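Local coordinates for protein putative short-chain dehydrogenase/reductase (Corynebacterium glutamicum, PDB 3E9N) that probably acts as an NAD(P)-dependent oxidoreductase of the short-chain dehydrogenase/reductase family, possibly reducing acetoacetyl-CoA, at residues A[11-16]-A[20-25]. Residues are numbered along the deposited sequence; the frame is centred on the assembly and turned at random.
Sequences TGATGG and EIVKDL
The flat peptide carbonyl of Gly16 is met at its oxygen by two groups of Glu20, the backbone N and the CG methylene. Glu20 CG lies 3.8 Å from Gly16 O. CG stands beside the backbone N, anti to the carbonyl carbon (chi1 -62°), and this brings it close to that oxygen. A bend at chi2 then turns the carboxylate toward Lys23. Lys23 NZ meets OE1 of Glu20 at 3.2 Å on its syn side, 28° out of the carboxylate plane. This salt bridge ties neighbouring turns of the helix.

The backbone link across the contact is a weak hydrogen bond. Glu20 N gives its hydrogen to Gly16 O at 3.5 Å, nearly straight at 169°. It belongs to the first turn of the helix, which has Gly15 as its N-cap residue. Before it, Gly12 to Gly15 form a type I turn, closed by Gly15 N to Gly12 O at 3.1 Å.

Within this turn, Ala13 meets the helix through one methyl: its CB packs on Val22 CG2 at 4.0 Å. Val22 carries CG1 anti to the backbone N, leaving CG2 beside that N to meet Ala13.

Thr11 to Gly16 is the first part of the glycine-rich TGxxxGxG motif of the Rossmann fold, which in this family binds the dinucleotide cofactor. It joins strand 7-11 to helix 16-25 in the first beta-alpha unit. Ala13 and Val22 both rest on Ala33 of strand 30-35, and Val22 also reaches Leu44 of helix 38-45. Glu20 also touches Pro203 and Ala207 of helix 203-214.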
# COMPACT_ATOMS: atom_id res chain seq x y z
N THR A 11 -2.84 3.58 27.45
CA THR A 11 -3.02 2.16 27.72
C THR A 11 -1.72 1.39 27.55
O THR A 11 -0.75 1.86 26.95
CB THR A 11 -4.14 1.51 26.85
OG1 THR A 11 -3.79 1.53 25.45
CG2 THR A 11 -5.50 2.22 27.05
N GLY A 12 -1.66 0.20 28.14
CA GLY A 12 -0.43 -0.59 28.11
C GLY A 12 0.66 0.16 28.85
O GLY A 12 1.86 0.03 28.53
N ALA A 13 0.26 0.93 29.86
CA ALA A 13 1.18 1.84 30.53
C ALA A 13 2.30 1.15 31.31
O ALA A 13 3.28 1.83 31.70
CB ALA A 13 0.42 2.78 31.45
N THR A 14 2.15 -0.15 31.58
CA THR A 14 3.18 -0.89 32.31
C THR A 14 4.12 -1.74 31.42
O THR A 14 5.17 -2.29 31.90
CB THR A 14 2.63 -1.66 33.58
OG1 THR A 14 1.78 -2.75 33.22
CG2 THR A 14 1.86 -0.70 34.54
N GLY A 15 3.79 -1.82 30.12
CA GLY A 15 4.71 -2.40 29.14
C GLY A 15 5.91 -1.50 28.98
O GLY A 15 5.90 -0.39 29.48
N GLY A 16 6.96 -1.96 28.28
CA GLY A 16 8.18 -1.17 28.06
C GLY A 16 7.96 0.19 27.39
O GLY A 16 8.43 1.23 27.89
N GLU A 20 7.88 4.44 29.07
CA GLU A 20 8.59 5.58 28.49
C GLU A 20 7.61 6.66 28.01
O GLU A 20 7.89 7.85 28.12
CB GLU A 20 9.55 5.16 27.36
CG GLU A 20 10.69 4.22 27.76
CD GLU A 20 11.58 4.80 28.84
OE1 GLU A 20 11.99 4.04 29.73
OE2 GLU A 20 11.83 6.03 28.84
N ILE A 21 6.46 6.26 27.47
CA ILE A 21 5.47 7.24 27.00
C ILE A 21 4.89 8.02 28.20
O ILE A 21 4.74 9.25 28.16
CB ILE A 21 4.33 6.56 26.18
CG1 ILE A 21 4.93 6.00 24.87
CG2 ILE A 21 3.17 7.54 25.95
CD1 ILE A 21 4.03 5.01 24.10
N VAL A 22 4.60 7.31 29.29
CA VAL A 22 4.08 8.02 30.48
C VAL A 22 5.09 9.02 31.02
O VAL A 22 4.72 10.16 31.34
CB VAL A 22 3.65 7.07 31.62
CG1 VAL A 22 3.45 7.88 32.88
CG2 VAL A 22 2.36 6.31 31.23
N LYS A 23 6.37 8.62 31.11
CA LYS A 23 7.38 9.55 31.63
C LYS A 23 7.48 10.77 30.71
O LYS A 23 7.62 11.88 31.19
CB LYS A 23 8.77 8.89 31.82
CG LYS A 23 8.74 7.50 32.45
CD LYS A 23 10.05 7.04 33.17
CE LYS A 23 11.27 7.14 32.24
NZ LYS A 23 12.18 5.94 32.32
N ASP A 24 7.36 10.58 29.39
CA ASP A 24 7.52 11.74 28.48
C ASP A 24 6.38 12.72 28.60
O ASP A 24 6.61 13.92 28.72
CB ASP A 24 7.67 11.31 27.01
CG ASP A 24 7.81 12.50 26.08
OD1 ASP A 24 8.93 12.97 25.93
OD2 ASP A 24 6.83 12.99 25.47
N LEU A 25 5.15 12.21 28.53
CA LEU A 25 3.94 13.04 28.56
C LEU A 25 3.70 13.74 29.89
O LEU A 25 2.92 14.68 29.94
CB LEU A 25 2.70 12.16 28.29
CG LEU A 25 2.58 11.51 26.90
CD1 LEU A 25 1.21 10.75 26.77
CD2 LEU A 25 2.72 12.60 25.85